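Local coordinates for protein azurocidin (Homo sapiens, PDB 1A7S) that binds heparin and lipopolysaccharide, kills many Gram-negative bacteria and attracts monocytes and fibroblasts, as a neutrophil granule protein with a serine protease fold, at residues P13-I18 with Q124-G129; A29-R34 with L108-Q113; T52-A57 with R68-I73; S77-D82 with A207-W212. All coordinates share one frame; numbering follows the deposited sequence.

Contact 1: P13-I18 with Q124-G129. With EOH (ethanol), chain G.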
loop_
_atom_site.group_PDB
_atom_site.type_symbol
_atom_site.label_atom_id
_atom_site.label_comp_id
_atom_site.label_asym_id
_atom_site.label_seq_id
_atom_site.Cartn_x
_atom_site.Cartn_y
_atom_site.Cartn_z
ATOM N N PRO A 13 -0.308 10.706 5.662
ATOM C CA PRO A 13 -1.507 11.316 5.044
ATOM C C PRO A 13 -1.781 10.889 3.595
ATOM O O PRO A 13 -2.824 11.247 3.042
ATOM C CB PRO A 13 -1.250 12.795 5.183
ATOM C CG PRO A 13 0.222 12.956 5.237
ATOM C CD PRO A 13 0.772 11.706 5.851
ATOM N N PHE A 14 -0.929 10.085 3.011
ATOM C CA PHE A 14 -1.104 9.489 1.722
ATOM C C PHE A 14 -1.848 8.178 1.772
ATOM O O PHE A 14 -2.122 7.582 0.733
ATOM C CB PHE A 14 0.248 9.330 1.003
ATOM C CG PHE A 14 1.260 8.662 1.906
ATOM C CD1 PHE A 14 1.229 7.326 2.141
ATOM C CD2 PHE A 14 2.226 9.444 2.594
ATOM C CE1 PHE A 14 2.087 6.705 3.051
ATOM C CE2 PHE A 14 3.069 8.823 3.492
ATOM C CZ PHE A 14 3.000 7.494 3.744
ATOM N N LEU A 15 -2.097 7.630 2.958
ATOM C CA LEU A 15 -2.616 6.313 3.084
ATOM C C LEU A 15 -4.089 6.210 2.646
ATOM O O LEU A 15 -4.890 7.090 3.029
ATOM C CB LEU A 15 -2.547 5.777 4.493
ATOM C CG LEU A 15 -1.323 5.233 5.028
ATOM C CD1 LEU A 15 -1.595 4.656 6.425
ATOM C CD2 LEU A 15 -0.616 4.185 4.152
ATOM N N ALA A 16 -4.396 5.139 1.972
ATOM C CA ALA A 16 -5.776 4.830 1.621
ATOM C C ALA A 16 -6.243 3.596 2.357
ATOM O O ALA A 16 -5.476 2.675 2.583
ATOM C CB ALA A 16 -5.820 4.523 0.106
ATOM N N SER A 17 -7.530 3.583 2.656
ATOM C CA SER A 17 -8.290 2.429 3.125
ATOM C C SER A 17 -9.208 2.023 1.966
ATOM O O SER A 17 -9.984 2.833 1.507
ATOM C CB SER A 17 -9.080 2.773 4.372
ATOM O OG SER A 17 -9.993 1.746 4.685
ATOM N N ILE A 18 -9.082 0.800 1.487
ATOM C CA ILE A 18 -9.916 0.233 0.422
ATOM C C ILE A 18 -10.961 -0.650 1.095
ATOM O O ILE A 18 -10.632 -1.538 1.894
ATOM C CB ILE A 18 -9.067 -0.553 -0.591
ATOM C CG1 ILE A 18 -7.758 0.087 -0.956
ATOM C CG2 ILE A 18 -9.941 -0.797 -1.801
ATOM C CD1 ILE A 18 -7.669 1.409 -1.482
ATOM N N GLN A 124 9.685 2.294 6.546
ATOM C CA GLN A 124 8.513 2.092 7.386
ATOM C C GLN A 124 7.360 1.547 6.520
ATOM O O GLN A 124 7.309 1.795 5.342
ATOM C CB GLN A 124 8.029 3.379 8.069
ATOM C CG GLN A 124 9.016 3.920 9.077
ATOM C CD GLN A 124 8.565 5.069 9.890
ATOM O OE1 GLN A 124 8.927 5.159 11.126
ATOM N NE2 GLN A 124 7.798 5.945 9.406
ATOM N N VAL A 125 6.481 0.829 7.215
ATOM C CA VAL A 125 5.230 0.393 6.651
ATOM C C VAL A 125 4.129 0.683 7.637
ATOM O O VAL A 125 4.347 0.413 8.876
ATOM C CB VAL A 125 5.279 -1.059 6.154
ATOM C CG1 VAL A 125 5.661 -2.060 7.166
ATOM C CG2 VAL A 125 4.034 -1.375 5.389
ATOM N N ALA A 126 3.028 1.189 7.252
ATOM C CA ALA A 126 1.891 1.550 8.059
ATOM C C ALA A 126 0.615 0.951 7.461
ATOM O O ALA A 126 0.464 0.802 6.261
ATOM C CB ALA A 126 1.774 3.055 8.189
ATOM N N GLY A 127 -0.382 0.731 8.317
ATOM C CA GLY A 127 -1.635 0.219 7.886
ATOM C C GLY A 127 -2.580 -0.091 9.008
ATOM O O GLY A 127 -2.209 0.025 10.189
ATOM N N TRP A 128 -3.778 -0.511 8.644
ATOM C CA TRP A 128 -4.843 -0.834 9.580
ATOM C C TRP A 128 -4.976 -2.346 9.769
ATOM O O TRP A 128 -5.983 -2.821 10.331
ATOM C CB TRP A 128 -6.151 -0.235 9.150
ATOM C CG TRP A 128 -6.286 1.249 9.263
ATOM C CD1 TRP A 128 -6.712 1.902 10.392
ATOM C CD2 TRP A 128 -6.050 2.252 8.290
ATOM N NE1 TRP A 128 -6.765 3.249 10.157
ATOM C CE2 TRP A 128 -6.367 3.500 8.881
ATOM C CE3 TRP A 128 -5.580 2.231 6.961
ATOM C CZ2 TRP A 128 -6.231 4.698 8.191
ATOM C CZ3 TRP A 128 -5.487 3.431 6.279
ATOM C CH2 TRP A 128 -5.822 4.638 6.910
ATOM N N GLY A 129 -3.996 -3.124 9.303
ATOM C CA GLY A 129 -4.101 -4.570 9.380
ATOM C C GLY A 129 -4.050 -5.133 10.745
ATOM O O GLY A 129 -3.837 -4.453 11.762
HETATM C C1 EOH G . 3.551 3.950 4.883
HETATM C C2 EOH G . 4.790 4.055 5.683
HETATM O O EOH G . 2.885 2.638 4.791
#
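L15 and W128 carry the apolar part of this contact, with A126 beside them. CD1 of L15 sits 4.1 Å from CB of A126 and also reaches W128 CZ3, at 4.1 Å. The two larger side chains lie alongside each other and point opposite ways. L15 CG, anti to the carbonyl carbon (chi1 -80°), is the branch point that bears this CD1. CB of S17 adds a further contact to W128 CZ3, at 4.1 Å. The same corner of the indole meets the backbone of 13-18. A16 O lies at the ring edge, near the ring plane, 3.8 Å from CZ3.

The segments come from the two beta barrels of the chymotrypsin-like fold. Strand 15-20 belongs to the N-terminal barrel and strand 122-127 to the C-terminal one. G127, W128 and G129 form the Gly-Trp-Gly sequence familiar in peptidase S1 proteins.

Hydrogen bonding runs to other partners. W128 NE1 donates to Y58 O, a second tie of the indole to the N-terminal half. S17 OG is bonded to H24 and Q19, and A126 O to T177.

An ethanol, probably from the crystallisation liquor, also lies here. A126 N donates to its O at 2.9 Å, with an angle of 149°, and P178 O is bonded to it as well. Its C1 comes to the edge of the F14 ring, 3.6 Å from CE1.

Contact 2: A29-R34 with L108-Q113; sequences ALIHAR and LPLPLQ
L108 N donates a straight hydrogen bond to L30 O, 2.9 Å long with an angle of 177°, where strand 23-32 meets the irregular segment 108-113. One water continues the link. It donates to I31 O and to L108 O, each at 2.7 Å, so both carbonyls gain a partner.

Two side-chain contacts flank the bond: A29 with L108, and I31 with L110. L108 CG is anti to the backbone N (chi1 -180°), and its CD2 branch touches CB of A29 at 3.8 Å. Further on, CG2 of I31 meets CD2 of L110 at 4.0 Å, and the two side chains cross obliquely. The same CG2 lies 3.8 Å from L108 O. I31 and L110 both also rest on I213 of helix 210-218, while L108 and L110 touch A185 of strand 184-192.

A29-R34 lies within region 20-44, which has antibiotic activity. I31 and H32 both face F35, forming a classic beta bulge near the end of the strand. Segment 108-113 lies in the long connection from strand 91-95 to strand 122-127, the passage between the two barrels of the chymotrypsin-like fold, here lodged between strand 23-32 of the N-terminal barrel and strand 184-192 of the C-terminal one.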
loop_
_atom_site.group_PDB
_atom_site.type_symbol
_atom_site.label_atom_id
_atom_site.label_comp_id
_atom_site.label_asym_id
_atom_site.label_seq_id
_atom_site.Cartn_x
_atom_site.Cartn_y
_atom_site.Cartn_z
ATOM N N ALA A 29 -1.954 3.857 -1.463
ATOM C CA ALA A 29 -1.391 5.186 -1.314
ATOM C C ALA A 29 -1.889 6.074 -2.464
ATOM O O ALA A 29 -1.880 5.650 -3.628
ATOM C CB ALA A 29 0.140 5.136 -1.408
ATOM N N LEU A 30 -2.231 7.303 -2.149
ATOM C CA LEU A 30 -2.514 8.273 -3.198
ATOM C C LEU A 30 -1.183 8.613 -3.860
ATOM O O LEU A 30 -0.255 9.064 -3.189
ATOM C CB LEU A 30 -3.129 9.546 -2.561
ATOM C CG LEU A 30 -3.657 10.584 -3.553
ATOM C CD1 LEU A 30 -4.898 10.061 -4.295
ATOM C CD2 LEU A 30 -3.942 11.892 -2.890
ATOM N N ILE A 31 -1.075 8.426 -5.189
ATOM C CA ILE A 31 0.168 8.711 -5.920
ATOM C C ILE A 31 0.005 9.775 -6.975
ATOM O O ILE A 31 0.983 10.161 -7.662
ATOM C CB ILE A 31 0.786 7.450 -6.542
ATOM C CG1 ILE A 31 -0.159 6.737 -7.519
ATOM C CG2 ILE A 31 1.239 6.498 -5.417
ATOM C CD1 ILE A 31 0.545 5.930 -8.588
ATOM N N HIS A 32 -1.175 10.343 -7.092
ATOM C CA HIS A 32 -1.565 11.348 -8.077
ATOM C C HIS A 32 -2.953 11.796 -7.622
ATOM O O HIS A 32 -3.655 11.083 -6.918
ATOM C CB HIS A 32 -1.637 10.669 -9.468
ATOM C CG HIS A 32 -2.045 11.558 -10.617
ATOM N ND1 HIS A 32 -1.264 12.100 -11.580
ATOM C CD2 HIS A 32 -3.239 11.910 -10.966
ATOM C CE1 HIS A 32 -2.045 12.808 -12.417
ATOM N NE2 HIS A 32 -3.294 12.664 -11.999
ATOM N N ALA A 33 -3.338 13.039 -7.952
ATOM C CA ALA A 33 -4.620 13.499 -7.538
ATOM C C ALA A 33 -5.773 12.594 -7.856
ATOM O O ALA A 33 -6.790 12.557 -7.155
ATOM C CB ALA A 33 -4.885 14.913 -8.140
ATOM N N ARG A 34 -5.744 11.817 -8.876
ATOM C CA ARG A 34 -6.703 10.939 -9.447
ATOM C C ARG A 34 -6.443 9.467 -9.307
ATOM O O ARG A 34 -7.249 8.646 -9.776
ATOM C CB ARG A 34 -7.013 11.297 -10.931
ATOM C CG ARG A 34 -8.310 10.877 -11.488
ATOM C CD ARG A 34 -8.422 11.354 -12.958
ATOM N NE ARG A 34 -8.379 12.779 -13.091
ATOM C CZ ARG A 34 -9.466 13.574 -13.147
ATOM N NH1 ARG A 34 -10.674 13.092 -12.848
ATOM N NH2 ARG A 34 -9.367 14.900 -13.397
ATOM N N LEU A 108 1.990 10.581 -2.231
ATOM C CA LEU A 108 3.254 9.917 -1.925
ATOM C C LEU A 108 4.085 9.821 -3.228
ATOM O O LEU A 108 3.615 9.235 -4.187
ATOM C CB LEU A 108 2.959 8.481 -1.453
ATOM C CG LEU A 108 4.166 7.628 -1.075
ATOM C CD1 LEU A 108 4.961 8.247 0.038
ATOM C CD2 LEU A 108 3.705 6.234 -0.675
ATOM N N PRO A 109 5.286 10.375 -3.235
ATOM C CA PRO A 109 6.114 10.337 -4.449
ATOM C C PRO A 109 6.724 8.972 -4.708
ATOM O O PRO A 109 6.892 8.151 -3.804
ATOM C CB PRO A 109 7.250 11.363 -4.144
ATOM C CG PRO A 109 7.230 11.586 -2.707
ATOM C CD PRO A 109 5.872 11.229 -2.188
ATOM N N LEU A 110 7.049 8.757 -5.973
ATOM C CA LEU A 110 7.536 7.486 -6.470
ATOM C C LEU A 110 9.015 7.544 -6.808
ATOM O O LEU A 110 9.525 8.574 -7.213
ATOM C CB LEU A 110 6.781 7.120 -7.770
ATOM C CG LEU A 110 5.272 7.021 -7.682
ATOM C CD1 LEU A 110 4.661 6.905 -9.074
ATOM C CD2 LEU A 110 4.877 5.759 -6.871
ATOM N N PRO A 111 9.672 6.375 -6.759
ATOM C CA PRO A 111 11.008 6.269 -7.290
ATOM C C PRO A 111 10.978 6.379 -8.814
ATOM O O PRO A 111 10.009 6.020 -9.475
ATOM C CB PRO A 111 11.437 4.874 -6.848
ATOM C CG PRO A 111 10.176 4.070 -6.734
ATOM C CD PRO A 111 9.119 5.051 -6.343
ATOM N N LEU A 112 12.121 6.789 -9.366
ATOM C CA LEU A 112 12.334 6.745 -10.799
ATOM C C LEU A 112 12.536 5.301 -11.270
ATOM O O LEU A 112 12.911 4.412 -10.469
ATOM C CB LEU A 112 13.575 7.589 -11.201
ATOM C CG LEU A 112 13.459 9.082 -10.972
ATOM C CD1 LEU A 112 14.796 9.740 -11.118
ATOM C CD2 LEU A 112 12.460 9.734 -11.929
ATOM N N GLN A 113 12.242 5.046 -12.525
ATOM C CA GLN A 113 12.385 3.746 -13.112
ATOM C C GLN A 113 13.734 3.158 -12.796
ATOM O O GLN A 113 14.799 3.811 -13.000
ATOM C CB GLN A 113 12.145 3.804 -14.616
ATOM C CG GLN A 113 12.276 2.510 -15.381
ATOM C CD GLN A 113 11.127 1.536 -15.086
ATOM O OE1 GLN A 113 9.989 1.877 -15.046
ATOM N NE2 GLN A 113 11.524 0.234 -14.956
HETATM O O HOH W 1 3.481 10.333 -6.678
#

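Contact 3: T52-A57 with R68-I73; sequences TVVLGA and RQTFSI. With EOH (ethanol), chain J; EOH (ethanol), chain E.
V53 and F71 form an antiparallel hydrogen-bonded pair, as do L55 and Q69. V53 N to F71 O and F71 N to V53 O are both 2.9 Å. L55 N reaches Q69 O at 2.8 Å with an angle of 172°. In the return bond, Q69 N sits above the plane of the L55 carbonyl. V54 and T70 form the non-hydrogen-bonded pair between them. The strand directions differ by 155°.

The R68 chain is extended from CG to NE and passes V54 at a slant. Its CD touches V54 CG1 at 3.8 Å, and A57 CB lies over one face of the guanidinium, 3.7 Å from NE. That NE forms a salt bridge with E64.

V53, L55 and F71 share one face of the sheet. CD1 of L55 meets F71 CE1 at 3.6 Å, with the side chains at about a right angle. V53 CG2 packs on I73 CG1 at 3.9 Å. This face continues onto L95 and A16, inside the N-terminal barrel. V54 and T70 lie on the other face, where C1 of an ethanol, probably from the crystallisation liquor, lies 3.4 Å from V54 CG2.

Backbone bonds thus fix the strand alignment. The inner face is largely apolar, with Q69 at its end bonded to N100. At the loop end, R68 sets its aliphatic part against V54 and its charge against E64.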
loop_
_atom_site.group_PDB
_atom_site.type_symbol
_atom_site.label_atom_id
_atom_site.label_comp_id
_atom_site.label_asym_id
_atom_site.label_seq_id
_atom_site.Cartn_x
_atom_site.Cartn_y
_atom_site.Cartn_z
ATOM N N THR A 52 -14.817 0.913 -2.451
ATOM C CA THR A 52 -14.567 2.317 -2.309
ATOM C C THR A 52 -13.188 2.601 -1.742
ATOM O O THR A 52 -12.524 1.683 -1.251
ATOM C CB THR A 52 -15.592 3.004 -1.382
ATOM O OG1 THR A 52 -15.498 2.450 -0.117
ATOM C CG2 THR A 52 -16.993 2.866 -1.993
ATOM N N VAL A 53 -12.754 3.853 -1.911
ATOM C CA VAL A 53 -11.456 4.307 -1.456
ATOM C C VAL A 53 -11.666 5.445 -0.471
ATOM O O VAL A 53 -12.328 6.404 -0.836
ATOM C CB VAL A 53 -10.546 4.796 -2.607
ATOM C CG1 VAL A 53 -9.243 5.357 -2.068
ATOM C CG2 VAL A 53 -10.319 3.667 -3.600
ATOM N N VAL A 54 -11.117 5.323 0.724
ATOM C CA VAL A 54 -11.185 6.343 1.729
ATOM C C VAL A 54 -9.804 6.915 2.005
ATOM O O VAL A 54 -8.882 6.181 2.362
ATOM C CB VAL A 54 -11.781 5.787 3.048
ATOM C CG1 VAL A 54 -11.951 6.922 4.066
ATOM C CG2 VAL A 54 -13.116 5.134 2.804
ATOM N N LEU A 55 -9.671 8.214 1.807
ATOM C CA LEU A 55 -8.462 8.981 2.116
ATOM C C LEU A 55 -8.710 9.856 3.334
ATOM O O LEU A 55 -9.871 10.222 3.604
ATOM C CB LEU A 55 -8.092 9.849 0.923
ATOM C CG LEU A 55 -7.913 9.144 -0.431
ATOM C CD1 LEU A 55 -7.462 10.187 -1.465
ATOM C CD2 LEU A 55 -6.936 8.016 -0.317
ATOM N N GLY A 56 -7.683 10.266 4.031
ATOM C CA GLY A 56 -7.826 11.123 5.176
ATOM C C GLY A 56 -8.362 10.451 6.431
ATOM O O GLY A 56 -8.694 11.146 7.387
ATOM N N ALA A 57 -8.431 9.115 6.450
ATOM C CA ALA A 57 -8.948 8.446 7.625
ATOM C C ALA A 57 -7.911 8.336 8.728
ATOM O O ALA A 57 -6.713 8.279 8.470
ATOM C CB ALA A 57 -9.398 7.050 7.253
ATOM N N ARG A 68 -11.848 13.211 6.034
ATOM C CA ARG A 68 -11.964 12.202 5.009
ATOM C C ARG A 68 -12.420 12.715 3.666
ATOM O O ARG A 68 -13.171 13.658 3.549
ATOM C CB ARG A 68 -12.893 11.090 5.445
ATOM C CG ARG A 68 -12.301 10.189 6.540
ATOM C CD ARG A 68 -13.301 9.103 6.854
ATOM N NE ARG A 68 -12.806 8.241 7.916
ATOM C CZ ARG A 68 -13.244 6.969 8.099
ATOM N NH1 ARG A 68 -14.106 6.366 7.314
ATOM N NH2 ARG A 68 -12.710 6.279 9.106
ATOM N N GLN A 69 -11.994 11.971 2.633
ATOM C CA GLN A 69 -12.483 12.063 1.320
ATOM C C GLN A 69 -12.748 10.658 0.805
ATOM O O GLN A 69 -11.858 9.798 0.910
ATOM C CB GLN A 69 -11.612 12.808 0.347
ATOM C CG GLN A 69 -11.330 14.276 0.784
ATOM C CD GLN A 69 -10.250 14.889 -0.121
ATOM O OE1 GLN A 69 -10.392 14.837 -1.368
ATOM N NE2 GLN A 69 -9.202 15.395 0.478
ATOM N N THR A 70 -13.894 10.386 0.275
ATOM C CA THR A 70 -14.316 9.103 -0.214
ATOM C C THR A 70 -14.545 9.074 -1.703
ATOM O O THR A 70 -15.092 10.048 -2.248
ATOM C CB THR A 70 -15.505 8.508 0.542
ATOM O OG1 THR A 70 -15.207 8.519 1.972
ATOM C CG2 THR A 70 -15.887 7.147 0.131
ATOM N N PHE A 71 -14.174 7.995 -2.351
ATOM C CA PHE A 71 -14.257 7.845 -3.792
ATOM C C PHE A 71 -14.710 6.484 -4.249
ATOM O O PHE A 71 -14.476 5.466 -3.618
ATOM C CB PHE A 71 -12.826 8.030 -4.433
ATOM C CG PHE A 71 -12.137 9.301 -3.984
ATOM C CD1 PHE A 71 -11.470 9.388 -2.784
ATOM C CD2 PHE A 71 -12.182 10.458 -4.776
ATOM C CE1 PHE A 71 -10.925 10.577 -2.302
ATOM C CE2 PHE A 71 -11.584 11.629 -4.347
ATOM C CZ PHE A 71 -10.979 11.703 -3.101
ATOM N N SER A 72 -15.385 6.555 -5.436
ATOM C CA SER A 72 -15.639 5.303 -6.138
ATOM C C SER A 72 -14.446 5.111 -7.109
ATOM O O SER A 72 -13.673 6.051 -7.374
ATOM C CB SER A 72 -16.932 5.342 -6.969
ATOM O OG SER A 72 -18.086 5.587 -6.147
ATOM N N ILE A 73 -14.345 3.939 -7.650
ATOM C CA ILE A 73 -13.267 3.518 -8.511
ATOM C C ILE A 73 -13.776 3.482 -9.963
ATOM O O ILE A 73 -14.637 2.645 -10.282
ATOM C CB ILE A 73 -12.669 2.142 -8.110
ATOM C CG1 ILE A 73 -12.115 2.166 -6.689
ATOM C CG2 ILE A 73 -11.633 1.739 -9.128
ATOM C CD1 ILE A 73 -11.877 0.817 -6.097
HETATM C C1 EOH J . -16.429 4.498 3.479
HETATM C C2 EOH J . -16.598 5.974 3.107
HETATM O O EOH J . -16.274 3.676 2.279
HETATM C C1 EOH E . -5.315 10.813 9.631
HETATM C C2 EOH E . -4.648 9.564 9.734
HETATM O O EOH E . -6.465 11.508 9.199
#

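Contact 4: S77-D82 with A207-W212; sequences SENGYD and ALFRDW
W212, in the first turn of the C-terminal helix of the chymotrypsin-like fold, packs against N79 in the loop that follows strand 69-77. Helix 210-218 is the only alpha-helix assigned in the chain. F209, at its N-cap position, joins the contact.

N79 lies flat on the indole. Its CB stands over the five-membered ring in a CH-pi contact, 3.5 Å from the centroid and 13° off the normal. The amide plane is 10° from the ring plane, so amide and indole are stacked. N79 CG, anti to the backbone N (chi1 -174°), is 3.6 Å from W212 CD1. Beyond it, ND2 comes to the edge of the F209 ring, 3.7 Å from CD1, with the amide nearly perpendicular to that ring. F209 also rests on N88 and L90.

The six-membered side of the indole meets the backbone. S77 O lies at the ring edge, 3.5 Å from CH2, and E78 C is 3.3 Å from CZ2. The E78 carboxylate turns back on its own loop, where Y81 N donates to OE1 at 2.9 Å.

The segments are therefore joined by dispersion and by the N79 amide stacked on W212, with S77 O and N79 ND2 at ring edges. The amide dipole of N79 probably interacts with the indole pi cloud. The bond from Y81 N probably steadies the E78 carboxylate.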
loop_
_atom_site.group_PDB
_atom_site.type_symbol
_atom_site.label_atom_id
_atom_site.label_comp_id
_atom_site.label_asym_id
_atom_site.label_seq_id
_atom_site.Cartn_x
_atom_site.Cartn_y
_atom_site.Cartn_z
ATOM N N SER A 77 -6.136 -0.597 -13.328
ATOM C CA SER A 77 -5.123 -0.919 -14.323
ATOM C C SER A 77 -4.047 -1.817 -13.631
ATOM O O SER A 77 -3.638 -1.513 -12.525
ATOM C CB SER A 77 -4.396 0.362 -14.783
ATOM O OG SER A 77 -5.335 1.254 -15.407
ATOM N N GLU A 78 -3.629 -2.828 -14.350
ATOM C CA GLU A 78 -2.516 -3.705 -13.940
ATOM C C GLU A 78 -1.641 -4.025 -15.141
ATOM O O GLU A 78 -2.042 -3.773 -16.275
ATOM C CB GLU A 78 -3.023 -4.948 -13.264
ATOM C CG GLU A 78 -4.097 -5.705 -13.995
ATOM C CD GLU A 78 -3.609 -6.670 -15.040
ATOM O OE1 GLU A 78 -2.573 -7.366 -14.897
ATOM O OE2 GLU A 78 -4.233 -6.695 -16.113
ATOM N N ASN A 79 -0.446 -4.510 -14.880
ATOM C CA ASN A 79 0.588 -4.777 -15.832
ATOM C C ASN A 79 1.083 -6.204 -15.722
ATOM O O ASN A 79 2.110 -6.463 -15.139
ATOM C CB ASN A 79 1.761 -3.771 -15.599
ATOM C CG ASN A 79 2.827 -3.899 -16.679
ATOM O OD1 ASN A 79 2.557 -4.358 -17.811
ATOM N ND2 ASN A 79 4.026 -3.527 -16.310
ATOM N N GLY A 80 0.298 -7.144 -16.251
ATOM C CA GLY A 80 0.672 -8.531 -16.206
ATOM C C GLY A 80 0.704 -9.166 -14.830
ATOM O O GLY A 80 1.555 -10.042 -14.536
ATOM N N TYR A 81 -0.242 -8.881 -13.945
ATOM C CA TYR A 81 -0.271 -9.556 -12.653
ATOM C C TYR A 81 -0.470 -11.071 -12.851
ATOM O O TYR A 81 -1.360 -11.500 -13.595
ATOM C CB TYR A 81 -1.569 -9.010 -11.933
ATOM C CG TYR A 81 -1.742 -9.737 -10.589
ATOM C CD1 TYR A 81 -0.687 -9.877 -9.708
ATOM C CD2 TYR A 81 -2.950 -10.242 -10.218
ATOM C CE1 TYR A 81 -0.891 -10.527 -8.491
ATOM C CE2 TYR A 81 -3.171 -10.890 -9.011
ATOM C CZ TYR A 81 -2.082 -11.044 -8.146
ATOM O OH TYR A 81 -2.294 -11.687 -6.922
ATOM N N ASP A 82 0.325 -11.860 -12.135
ATOM C CA ASP A 82 0.226 -13.310 -12.158
ATOM C C ASP A 82 -0.022 -13.828 -10.753
ATOM O O ASP A 82 0.920 -13.741 -9.905
ATOM C CB ASP A 82 1.548 -13.888 -12.691
ATOM C CG ASP A 82 1.547 -15.395 -12.751
ATOM O OD1 ASP A 82 0.608 -16.062 -12.286
ATOM O OD2 ASP A 82 2.469 -15.911 -13.435
ATOM N N ALA A 207 9.771 0.522 -8.330
ATOM C CA ALA A 207 10.655 1.137 -9.308
ATOM C C ALA A 207 10.720 0.390 -10.637
ATOM O O ALA A 207 11.082 0.973 -11.656
ATOM C CB ALA A 207 12.044 1.324 -8.747
ATOM N N LEU A 208 10.364 -0.880 -10.635
ATOM C CA LEU A 208 10.343 -1.629 -11.912
ATOM C C LEU A 208 9.222 -1.161 -12.811
ATOM O O LEU A 208 9.229 -1.471 -14.002
ATOM C CB LEU A 208 10.160 -3.112 -11.639
ATOM C CG LEU A 208 11.276 -3.850 -10.942
ATOM C CD1 LEU A 208 10.869 -5.298 -10.702
ATOM C CD2 LEU A 208 12.546 -3.696 -11.766
ATOM N N PHE A 209 8.197 -0.551 -12.222
ATOM C CA PHE A 209 6.923 -0.236 -12.911
ATOM C C PHE A 209 6.732 1.261 -13.107
ATOM O O PHE A 209 5.650 1.672 -13.524
ATOM C CB PHE A 209 5.757 -0.757 -12.049
ATOM C CG PHE A 209 5.768 -2.256 -11.899
ATOM C CD1 PHE A 209 5.076 -3.002 -12.818
ATOM C CD2 PHE A 209 6.405 -2.859 -10.864
ATOM C CE1 PHE A 209 5.220 -4.384 -12.777
ATOM C CE2 PHE A 209 6.502 -4.215 -10.759
ATOM C CZ PHE A 209 5.919 -4.991 -11.742
ATOM N N ARG A 210 7.737 2.101 -12.865
ATOM C CA ARG A 210 7.483 3.554 -12.942
ATOM C C ARG A 210 7.030 4.025 -14.299
ATOM O O ARG A 210 6.109 4.826 -14.404
ATOM C CB ARG A 210 8.694 4.332 -12.470
ATOM C CG ARG A 210 8.602 5.822 -12.601
ATOM C CD ARG A 210 7.468 6.442 -11.757
ATOM N NE ARG A 210 7.342 7.865 -12.011
ATOM C CZ ARG A 210 8.071 8.810 -11.431
ATOM N NH1 ARG A 210 8.978 8.529 -10.560
ATOM N NH2 ARG A 210 7.865 10.103 -11.762
ATOM N N ASP A 211 7.702 3.609 -15.360
ATOM C CA ASP A 211 7.298 4.052 -16.692
ATOM C C ASP A 211 5.864 3.587 -16.979
ATOM O O ASP A 211 5.066 4.335 -17.585
ATOM C CB ASP A 211 8.243 3.498 -17.769
ATOM C CG ASP A 211 9.644 4.075 -17.729
ATOM O OD1 ASP A 211 9.918 5.026 -17.002
ATOM O OD2 ASP A 211 10.459 3.543 -18.541
ATOM N N TRP A 212 5.532 2.354 -16.590
ATOM C CA TRP A 212 4.141 1.891 -16.818
ATOM C C TRP A 212 3.142 2.688 -16.024
ATOM O O TRP A 212 2.111 3.124 -16.540
ATOM C CB TRP A 212 4.067 0.378 -16.507
ATOM C CG TRP A 212 2.621 -0.095 -16.608
ATOM C CD1 TRP A 212 1.958 -0.500 -17.681
ATOM C CD2 TRP A 212 1.707 -0.165 -15.505
ATOM N NE1 TRP A 212 0.675 -0.800 -17.419
ATOM C CE2 TRP A 212 0.487 -0.620 -16.052
ATOM C CE3 TRP A 212 1.798 0.088 -14.148
ATOM C CZ2 TRP A 212 -0.653 -0.830 -15.287
ATOM C CZ3 TRP A 212 0.638 -0.105 -13.373
ATOM C CH2 TRP A 212 -0.556 -0.525 -13.977
#

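In the fold
Contacts 1, 2 and 3 meet around the strands of the N-terminal barrel, contact 1 through 13-18 and contact 2 through 29-34. Contacts 1 and 3 have centres about 12 Å apart and are joined at S17 O and V54 N, 2.8 Å apart. Contacts 1 and 2, about 14 Å apart, meet through F14 O and L30 N at 2.9 Å. L30 CD1 and L55 CD1, 3.8 Å apart, link contacts 2 and 3 inside the barrel. Contact 4 lies to the side, its centre about 21 Å from that of contact 1. It reaches the group through contact 2, where Q113 OE1 and D211 N are 2.9 Å apart. Contact 1 joins the two barrels.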